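Local structure of chain length determinant protein (Shigella flexneri, 4ZM5) at residues Ala10-Pro15 with Thr44-Phe49; Leu123-Leu128 with Gln209-Ile214; Ile150-Gln155 with Val173-Leu178. The protein regulates the chain length of the lipopolysaccharide O antigen and assembles as several copies of an elongated, largely helical subunit. The protein carries 1 engineered substitution. All blocks are in the same frame, centred on the assembly; numbering follows the deposited sequence.

The three contacts are strung out along an elongated chain. The centres of interactions 1 and 2 are 29 Å apart, those of interactions 2 and 3 are 39 Å apart, and those of interactions 1 and 3 are 67 Å apart, interactions 1 and 3 lying on opposite sides of the chain's centre. Interaction 1 comes first in sequence and fastens strand 6-13 of the sheet to helix 38-53. Interactions 2 and 3 share the long helix 91-159. Residues 150-155 pack on the loop 173-178 before helix 202-215 returns to 123-128, so interaction 3 is nested within interaction 2. Base, middle and far end are thus each tied within the chain, and each also touches the second subunit.

Interaction 1 of 3, residues Ala10-Pro15 with Thr44-Phe49; sequences AIITQP and TLIGRF
Q14 and I46 are the closest backbone pair, their CA atoms 4.9 Å apart where the end of strand 10-13 passes helix 44-49, the two axes running at 139° to each other. I46 does most of the work and has the largest area buried by the contact. Its CB sits 3.7 Å from Q14 CA, and its branches part over the chain there. CG1 is anti to the backbone N (chi1 -169°), which carries CD1 back along the strand to lie 3.5 Å from T13 O and beside the methyl CG2 of I12. The other branch, CG2, meets the foot of the Q14 side chain, 3.7 Å from its CB; beyond that the glutamine chain extends and leads away from the helix.

I12 points toward the helix and spans about one turn of it, from I46 to F49. While its CG2 touches I46 CD1, its CD1 reaches out to F49 CE2 at 4.3 Å, an oblique approach to the ring. This is helix-on-sheet packing in an alpha+beta domain with an antiparallel sheet: strand 6-13 is an inner strand, bonded through I12 to L82 on one neighbour and through T13 to R228 on another, and helix 38-53 packs against it. The same helix turns L45 and F49 onto L113 and V105 of helix 91-159, so it is wedged between the sheet and the long helix.

Past the strand, P15 closes the contact with its ring. P15 CG lies 4.2 Å from L45 CB, the two side chains crossing at about a right angle, and P15 CD faces the I46 backbone N at 4.4 Å. No hydrogen bond joins the two segments directly, although P15 O accepts one from the Q42 side chain, one turn earlier on this helix.

Interaction 2 of 3, residues Leu123-Leu128 with Gln209-Ile214; sequences LGRKNL and QNLLDI
L128 drives into the side of helix 209-214 and has the most surface buried here, followed by L211 and I214. Its CB points toward the other helix and CG stands anti to the carbonyl carbon (chi1 -67°), which pushes CD1 deep against the opposing backbone. There CD1 lies 3.7 Å from L211 N, with N210 CB close by at 3.9 Å. The same methyl meets I214 CD1 almost tip to tip, at 3.6 Å, the two side chains slanting past each other.

L211 comes in from the flank. Its CB is directed neither at nor away from the long helix, but CG anti to the backbone N brings CD1 nearer. That methyl rests 3.8 Å from R125 CG and also touches L128 CB, bridging side chains almost one turn apart. R125 lies across L211 at about a right angle, giving the contact only the aliphatic part of its chain.

I214 uses both of its branches. CG2 meets the same R125 CG, at 3.9 Å, and the neighbouring CD, whereas CG1 carries CD1 to L128 and to the bare backbone of G124, whose C atom is 4.3 Å away. I214 also reaches I121 on the long helix and V29 of helix 17-31. Side chain meets side chain through carbon atoms, and no hydrogen bond crosses between the segments. D213, which takes no part in the contact, forms a salt bridge with R133 of the second subunit.

The axes pass 10.1 Å apart at 160°, so this is a nearly antiparallel helix pair: helix 202-215, returning from the far end, lies against the long helix 91-159 in the extended helical body characteristic of these polysaccharide chain-length regulators.

Interaction 3 of 3, residues Ile150-Gln155 with Val173-Leu178; sequences IQEALQ and VTQDTL
A153 and L178 make the tightest apolar touch, CB to CB at 3.5 Å, both bonds from the backbone pointing at the opposite segment. The leucine then reaches down the helix by one turn: its CD1 lies 4.1 Å from I150 N and its CD2 comes within 4.2 Å of I150 CG1. With only a methyl at A153, the loop comes close to the helix there, the CA atoms of A153 and L178 being 5.7 Å apart.

The second kind of contact is an amide laid against the helix. Q175 bends at chi2 (67°) and brings NE2 to 3.9 Å from E152 CB. That nitrogen is used in a hydrogen bond to Q149 O, which fixes the side chain against the preceding turn. The carboxylate of E152 itself leads away, and its OE1 is hydrogen-bonded to T195 of the third subunit.

Inside the loop, T174 N donates a straight bond of 2.9 Å to T177 OG1, and T177 N returns one to T174 O; these two bonds link T174 to T177 just before L178.

D176, turned away from helix 150-155 and buried at the interface, makes salt bridges to R146 and R196 of the third subunit. Far from the sheet, this is loop-on-helix packing at the distal end of the long helix, built into the subunit interface.

Interaction 1 of 3, residues Ala10-Pro15 with Thr44-Phe49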
loop_
_atom_site.group_PDB
_atom_site.type_symbol
_atom_site.label_atom_id
_atom_site.label_comp_id
_atom_site.label_asym_id
_atom_site.label_seq_id
_atom_site.Cartn_x
_atom_site.Cartn_y
_atom_site.Cartn_z
ATOM N N ALA B 10 25.140 -23.404 2.537
ATOM C CA ALA B 10 24.184 -22.900 1.555
ATOM C C ALA B 10 24.169 -21.376 1.627
ATOM O O ALA B 10 24.445 -20.809 2.691
ATOM C CB ALA B 10 22.795 -23.473 1.799
ATOM N N ILE B 11 23.921 -20.709 0.492
ATOM C CA ILE B 11 23.825 -19.245 0.458
ATOM C C ILE B 11 22.464 -18.905 -0.092
ATOM O O ILE B 11 22.092 -19.339 -1.178
ATOM C CB ILE B 11 24.980 -18.517 -0.278
ATOM C CG1 ILE B 11 26.336 -18.872 0.369
ATOM C CG2 ILE B 11 24.746 -17.009 -0.250
ATOM C CD1 ILE B 11 27.560 -18.536 -0.422
ATOM N N ILE B 12 21.737 -18.126 0.674
ATOM C CA ILE B 12 20.370 -17.755 0.373
ATOM C C ILE B 12 20.226 -16.223 0.342
ATOM O O ILE B 12 20.913 -15.520 1.092
ATOM C CB ILE B 12 19.529 -18.479 1.460
ATOM C CG1 ILE B 12 18.988 -19.805 0.913
ATOM C CG2 ILE B 12 18.480 -17.626 2.193
ATOM C CD1 ILE B 12 18.585 -20.869 1.996
ATOM N N THR B 13 19.397 -15.703 -0.596
ATOM C CA THR B 13 19.148 -14.255 -0.672
ATOM C C THR B 13 17.636 -14.028 -0.892
ATOM O O THR B 13 16.853 -14.986 -0.903
ATOM C CB THR B 13 20.062 -13.525 -1.687
ATOM O OG1 THR B 13 19.994 -12.125 -1.425
ATOM C CG2 THR B 13 19.703 -13.792 -3.138
ATOM N N GLN B 14 17.248 -12.752 -1.040
ATOM C CA GLN B 14 15.864 -12.365 -1.261
ATOM C C GLN B 14 15.342 -13.005 -2.540
ATOM O O GLN B 14 16.115 -13.244 -3.488
ATOM C CB GLN B 14 15.719 -10.829 -1.324
ATOM C CG GLN B 14 16.399 -10.149 -2.505
ATOM C CD GLN B 14 16.471 -8.647 -2.380
ATOM O OE1 GLN B 14 15.967 -8.038 -1.436
ATOM N NE2 GLN B 14 17.128 -8.016 -3.326
ATOM N N PRO B 15 14.050 -13.317 -2.583
ATOM C CA PRO B 15 13.505 -13.890 -3.814
ATOM C C PRO B 15 13.521 -12.856 -4.953
ATOM O O PRO B 15 13.591 -11.649 -4.685
ATOM C CB PRO B 15 12.090 -14.295 -3.396
ATOM C CG PRO B 15 11.758 -13.396 -2.263
ATOM C CD PRO B 15 13.020 -13.131 -1.542
ATOM N N THR B 44 11.136 -8.065 3.038
ATOM C CA THR B 44 10.188 -8.515 4.041
ATOM C C THR B 44 10.152 -10.031 4.039
ATOM O O THR B 44 10.170 -10.628 5.116
ATOM C CB THR B 44 8.819 -7.861 3.755
ATOM O OG1 THR B 44 8.940 -6.473 4.029
ATOM C CG2 THR B 44 7.687 -8.403 4.605
ATOM N N LEU B 45 10.147 -10.645 2.836
ATOM C CA LEU B 45 10.093 -12.086 2.659
ATOM C C LEU B 45 11.388 -12.786 3.071
ATOM O O LEU B 45 11.323 -13.808 3.774
ATOM C CB LEU B 45 9.691 -12.442 1.232
ATOM C CG LEU B 45 8.197 -12.257 1.004
ATOM C CD1 LEU B 45 7.860 -12.276 -0.445
ATOM C CD2 LEU B 45 7.410 -13.305 1.717
ATOM N N ILE B 46 12.550 -12.238 2.708
ATOM C CA ILE B 46 13.805 -12.844 3.172
ATOM C C ILE B 46 13.922 -12.604 4.722
ATOM O O ILE B 46 14.333 -13.515 5.453
ATOM C CB ILE B 46 15.064 -12.419 2.345
ATOM C CG1 ILE B 46 16.312 -13.273 2.693
ATOM C CG2 ILE B 46 15.341 -10.926 2.390
ATOM C CD1 ILE B 46 16.105 -14.825 2.473
ATOM N N GLY B 47 13.427 -11.447 5.193
ATOM C CA GLY B 47 13.334 -11.086 6.599
ATOM C C GLY B 47 12.533 -12.100 7.392
ATOM O O GLY B 47 12.993 -12.556 8.437
ATOM N N ARG B 48 11.355 -12.511 6.873
ATOM C CA ARG B 48 10.476 -13.507 7.507
ATOM C C ARG B 48 11.182 -14.892 7.538
ATOM O O ARG B 48 11.103 -15.594 8.556
ATOM C CB ARG B 48 9.094 -13.575 6.800
ATOM C CG ARG B 48 8.045 -14.354 7.601
ATOM C CD ARG B 48 6.625 -14.320 7.016
ATOM N NE ARG B 48 5.793 -13.221 7.534
ATOM C CZ ARG B 48 5.260 -13.192 8.749
ATOM N NH1 ARG B 48 5.481 -14.181 9.602
ATOM N NH2 ARG B 48 4.526 -12.157 9.131
ATOM N N PHE B 49 11.919 -15.248 6.446
ATOM C CA PHE B 49 12.629 -16.521 6.361
ATOM C C PHE B 49 13.789 -16.566 7.364
ATOM O O PHE B 49 13.848 -17.495 8.179
ATOM C CB PHE B 49 13.127 -16.798 4.931
ATOM C CG PHE B 49 13.662 -18.210 4.758
ATOM C CD1 PHE B 49 12.803 -19.272 4.468
ATOM C CD2 PHE B 49 15.018 -18.489 4.945
ATOM C CE1 PHE B 49 13.295 -20.584 4.356
ATOM C CE2 PHE B 49 15.497 -19.806 4.859
ATOM C CZ PHE B 49 14.637 -20.838 4.553
#

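Interaction 2 of 3, residues Leu123-Leu128 with Gln209-Ile214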
loop_
_atom_site.group_PDB
_atom_site.type_symbol
_atom_site.label_atom_id
_atom_site.label_comp_id
_atom_site.label_asym_id
_atom_site.label_seq_id
_atom_site.Cartn_x
_atom_site.Cartn_y
_atom_site.Cartn_z
ATOM N N LEU B 123 -8.066 -6.825 6.644
ATOM C CA LEU B 123 -7.766 -5.406 6.860
ATOM C C LEU B 123 -8.126 -4.553 5.634
ATOM O O LEU B 123 -8.731 -3.481 5.792
ATOM C CB LEU B 123 -6.270 -5.247 7.200
ATOM C CG LEU B 123 -5.751 -3.838 7.575
ATOM C CD1 LEU B 123 -6.536 -3.221 8.763
ATOM C CD2 LEU B 123 -4.285 -3.903 7.909
ATOM N N GLY B 124 -7.723 -5.017 4.444
ATOM C CA GLY B 124 -8.019 -4.365 3.174
ATOM C C GLY B 124 -9.515 -4.257 2.936
ATOM O O GLY B 124 -9.992 -3.180 2.574
ATOM N N ARG B 125 -10.267 -5.369 3.172
ATOM C CA ARG B 125 -11.725 -5.426 3.020
ATOM C C ARG B 125 -12.409 -4.397 3.940
ATOM O O ARG B 125 -13.211 -3.595 3.457
ATOM C CB ARG B 125 -12.269 -6.829 3.296
ATOM C CG ARG B 125 -12.325 -7.704 2.071
ATOM C CD ARG B 125 -12.354 -9.163 2.474
ATOM N NE ARG B 125 -13.665 -9.779 2.276
ATOM C CZ ARG B 125 -13.907 -11.080 2.418
ATOM N NH1 ARG B 125 -12.930 -11.911 2.767
ATOM N NH2 ARG B 125 -15.127 -11.560 2.211
ATOM N N LYS B 126 -12.046 -4.392 5.241
ATOM C CA LYS B 126 -12.548 -3.456 6.235
ATOM C C LYS B 126 -12.389 -2.021 5.741
ATOM O O LYS B 126 -13.358 -1.270 5.790
ATOM C CB LYS B 126 -11.804 -3.656 7.580
ATOM C CG LYS B 126 -12.124 -2.633 8.695
ATOM C CD LYS B 126 -13.444 -2.891 9.403
ATOM C CE LYS B 126 -13.599 -2.031 10.637
ATOM N NZ LYS B 126 -12.913 -2.621 11.822
ATOM N N ASN B 127 -11.190 -1.651 5.237
ATOM C CA ASN B 127 -10.915 -0.285 4.768
ATOM C C ASN B 127 -11.774 0.112 3.551
ATOM O O ASN B 127 -12.302 1.235 3.521
ATOM C CB ASN B 127 -9.420 -0.105 4.451
ATOM C CG ASN B 127 -8.491 -0.210 5.654
ATOM O OD1 ASN B 127 -8.873 0.039 6.814
ATOM N ND2 ASN B 127 -7.229 -0.538 5.390
ATOM N N LEU B 128 -11.936 -0.817 2.582
ATOM C CA LEU B 128 -12.730 -0.598 1.369
ATOM C C LEU B 128 -14.237 -0.557 1.653
ATOM O O LEU B 128 -14.930 0.265 1.058
ATOM C CB LEU B 128 -12.433 -1.637 0.285
ATOM C CG LEU B 128 -11.028 -1.601 -0.336
ATOM C CD1 LEU B 128 -10.951 -2.552 -1.478
ATOM C CD2 LEU B 128 -10.642 -0.205 -0.845
ATOM N N GLN B 209 -15.043 -2.107 -7.263
ATOM C CA GLN B 209 -14.399 -3.093 -8.119
ATOM C C GLN B 209 -13.172 -3.675 -7.400
ATOM O O GLN B 209 -12.944 -4.884 -7.472
ATOM C CB GLN B 209 -14.015 -2.474 -9.481
ATOM C CG GLN B 209 -13.503 -3.477 -10.537
ATOM C CD GLN B 209 -14.483 -4.594 -10.834
ATOM O OE1 GLN B 209 -15.693 -4.370 -11.048
ATOM N NE2 GLN B 209 -13.983 -5.826 -10.817
ATOM N N ASN B 210 -12.405 -2.824 -6.690
ATOM C CA ASN B 210 -11.228 -3.252 -5.938
ATOM C C ASN B 210 -11.608 -4.272 -4.862
ATOM O O ASN B 210 -10.842 -5.203 -4.612
ATOM C CB ASN B 210 -10.503 -2.050 -5.320
ATOM C CG ASN B 210 -9.896 -1.108 -6.347
ATOM O OD1 ASN B 210 -9.889 -1.367 -7.569
ATOM N ND2 ASN B 210 -9.386 0.024 -5.868
ATOM N N LEU B 211 -12.802 -4.125 -4.274
ATOM C CA LEU B 211 -13.333 -5.036 -3.268
ATOM C C LEU B 211 -13.681 -6.389 -3.903
ATOM O O LEU B 211 -13.400 -7.430 -3.303
ATOM C CB LEU B 211 -14.552 -4.406 -2.579
ATOM C CG LEU B 211 -15.109 -5.128 -1.357
ATOM C CD1 LEU B 211 -14.052 -5.360 -0.304
ATOM C CD2 LEU B 211 -16.230 -4.352 -0.774
ATOM N N LEU B 212 -14.230 -6.364 -5.137
ATOM C CA LEU B 212 -14.542 -7.557 -5.923
ATOM C C LEU B 212 -13.278 -8.364 -6.248
ATOM O O LEU B 212 -13.299 -9.599 -6.193
ATOM C CB LEU B 212 -15.238 -7.167 -7.237
ATOM C CG LEU B 212 -16.762 -7.106 -7.243
ATOM C CD1 LEU B 212 -17.259 -6.639 -8.589
ATOM C CD2 LEU B 212 -17.381 -8.468 -6.915
ATOM N N ASP B 213 -12.186 -7.646 -6.580
ATOM C CA ASP B 213 -10.882 -8.196 -6.931
ATOM C C ASP B 213 -10.184 -8.817 -5.713
ATOM O O ASP B 213 -9.437 -9.775 -5.889
ATOM C CB ASP B 213 -9.995 -7.111 -7.570
ATOM C CG ASP B 213 -10.510 -6.507 -8.875
ATOM O OD1 ASP B 213 -11.340 -7.162 -9.551
ATOM O OD2 ASP B 213 -10.049 -5.402 -9.239
ATOM N N ILE B 214 -10.423 -8.284 -4.488
ATOM C CA ILE B 214 -9.847 -8.817 -3.240
ATOM C C ILE B 214 -10.466 -10.181 -2.957
ATOM O O ILE B 214 -9.760 -11.108 -2.539
ATOM C CB ILE B 214 -9.993 -7.845 -2.035
ATOM C CG1 ILE B 214 -9.032 -6.663 -2.194
ATOM C CG2 ILE B 214 -9.728 -8.555 -0.685
ATOM C CD1 ILE B 214 -9.064 -5.645 -1.084
#

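Interaction 3 of 3, residues Ile150-Gln155 with Val173-Leu178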
loop_
_atom_site.group_PDB
_atom_site.type_symbol
_atom_site.label_atom_id
_atom_site.label_comp_id
_atom_site.label_asym_id
_atom_site.label_seq_id
_atom_site.Cartn_x
_atom_site.Cartn_y
_atom_site.Cartn_z
ATOM N N ILE B 150 -36.945 20.050 -3.568
ATOM C CA ILE B 150 -38.026 19.815 -4.541
ATOM C C ILE B 150 -39.367 19.902 -3.800
ATOM O O ILE B 150 -40.294 20.531 -4.317
ATOM C CB ILE B 150 -37.831 18.470 -5.326
ATOM C CG1 ILE B 150 -36.528 18.511 -6.169
ATOM C CG2 ILE B 150 -39.032 18.130 -6.212
ATOM C CD1 ILE B 150 -35.984 17.151 -6.641
ATOM N N GLN B 151 -39.460 19.328 -2.574
ATOM C CA GLN B 151 -40.690 19.382 -1.767
ATOM C C GLN B 151 -41.056 20.823 -1.403
ATOM O O GLN B 151 -42.235 21.187 -1.425
ATOM C CB GLN B 151 -40.564 18.526 -0.487
ATOM C CG GLN B 151 -40.865 17.051 -0.711
ATOM C CD GLN B 151 -40.556 16.153 0.469
ATOM O OE1 GLN B 151 -39.581 16.338 1.209
ATOM N NE2 GLN B 151 -41.348 15.102 0.616
ATOM N N GLU B 152 -40.047 21.635 -1.085
ATOM C CA GLU B 152 -40.239 23.039 -0.739
ATOM C C GLU B 152 -40.672 23.846 -1.954
ATOM O O GLU B 152 -41.612 24.631 -1.847
ATOM C CB GLU B 152 -38.972 23.639 -0.112
ATOM C CG GLU B 152 -38.749 23.170 1.311
ATOM C CD GLU B 152 -39.941 23.249 2.249
ATOM O OE1 GLU B 152 -40.430 24.374 2.508
ATOM O OE2 GLU B 152 -40.370 22.180 2.744
ATOM N N ALA B 153 -40.033 23.602 -3.105
ATOM C CA ALA B 153 -40.311 24.256 -4.378
ATOM C C ALA B 153 -41.718 23.947 -4.877
ATOM O O ALA B 153 -42.351 24.789 -5.517
ATOM C CB ALA B 153 -39.284 23.830 -5.415
ATOM N N LEU B 154 -42.223 22.753 -4.563
ATOM C CA LEU B 154 -43.572 22.343 -4.947
ATOM C C LEU B 154 -44.600 23.195 -4.203
ATOM O O LEU B 154 -45.637 23.523 -4.778
ATOM C CB LEU B 154 -43.776 20.841 -4.678
ATOM C CG LEU B 154 -45.185 20.253 -4.899
ATOM C CD1 LEU B 154 -45.624 20.381 -6.342
ATOM C CD2 LEU B 154 -45.208 18.834 -4.522
ATOM N N GLN B 155 -44.294 23.597 -2.947
ATOM C CA GLN B 155 -45.196 24.477 -2.182
ATOM C C GLN B 155 -45.259 25.864 -2.858
ATOM O O GLN B 155 -46.351 26.424 -2.980
ATOM C CB GLN B 155 -44.746 24.614 -0.718
ATOM C CG GLN B 155 -44.755 23.311 0.080
ATOM C CD GLN B 155 -44.144 23.468 1.470
ATOM O OE1 GLN B 155 -43.057 24.032 1.650
ATOM N NE2 GLN B 155 -44.811 22.935 2.487
ATOM N N VAL B 173 -30.928 24.283 -11.748
ATOM C CA VAL B 173 -31.916 24.906 -10.893
ATOM C C VAL B 173 -31.399 24.887 -9.451
ATOM O O VAL B 173 -30.637 24.011 -9.036
ATOM C CB VAL B 173 -33.339 24.317 -11.032
ATOM C CG1 VAL B 173 -34.048 24.901 -12.248
ATOM C CG2 VAL B 173 -33.312 22.793 -11.100
ATOM N N THR B 174 -31.745 25.932 -8.734
ATOM C CA THR B 174 -31.417 26.174 -7.333
ATOM C C THR B 174 -32.688 26.052 -6.540
ATOM O O THR B 174 -33.765 25.916 -7.131
ATOM C CB THR B 174 -30.822 27.581 -7.163
ATOM O OG1 THR B 174 -31.861 28.571 -7.380
ATOM C CG2 THR B 174 -29.577 27.812 -8.034
ATOM N N GLN B 175 -32.591 26.197 -5.216
ATOM C CA GLN B 175 -33.733 26.170 -4.334
ATOM C C GLN B 175 -34.782 27.208 -4.756
ATOM O O GLN B 175 -35.989 26.919 -4.720
ATOM C CB GLN B 175 -33.294 26.402 -2.884
ATOM C CG GLN B 175 -34.436 26.516 -1.887
ATOM C CD GLN B 175 -35.217 25.244 -1.683
ATOM O OE1 GLN B 175 -34.980 24.523 -0.725
ATOM N NE2 GLN B 175 -36.189 24.956 -2.558
ATOM N N ASP B 176 -34.308 28.392 -5.203
ATOM C CA ASP B 176 -35.166 29.497 -5.612
ATOM C C ASP B 176 -35.706 29.361 -7.040
ATOM O O ASP B 176 -36.732 29.960 -7.329
ATOM C CB ASP B 176 -34.399 30.825 -5.468
ATOM C CG ASP B 176 -33.820 31.057 -4.079
ATOM O OD1 ASP B 176 -34.565 30.908 -3.096
ATOM O OD2 ASP B 176 -32.618 31.355 -3.981
ATOM N N THR B 177 -35.051 28.592 -7.932
ATOM C CA THR B 177 -35.517 28.512 -9.314
ATOM C C THR B 177 -36.184 27.165 -9.648
ATOM O O THR B 177 -36.735 27.055 -10.749
ATOM C CB THR B 177 -34.387 28.862 -10.321
ATOM O OG1 THR B 177 -33.223 28.069 -10.077
ATOM C CG2 THR B 177 -34.007 30.325 -10.267
ATOM N N LEU B 178 -36.237 26.200 -8.700
ATOM C CA LEU B 178 -36.839 24.887 -8.916
ATOM C C LEU B 178 -38.327 24.948 -9.204
ATOM O O LEU B 178 -38.801 24.158 -10.022
ATOM C CB LEU B 178 -36.612 23.961 -7.715
ATOM C CG LEU B 178 -35.402 23.045 -7.706
ATOM C CD1 LEU B 178 -35.128 22.576 -6.276
ATOM C CD2 LEU B 178 -35.613 21.827 -8.604
#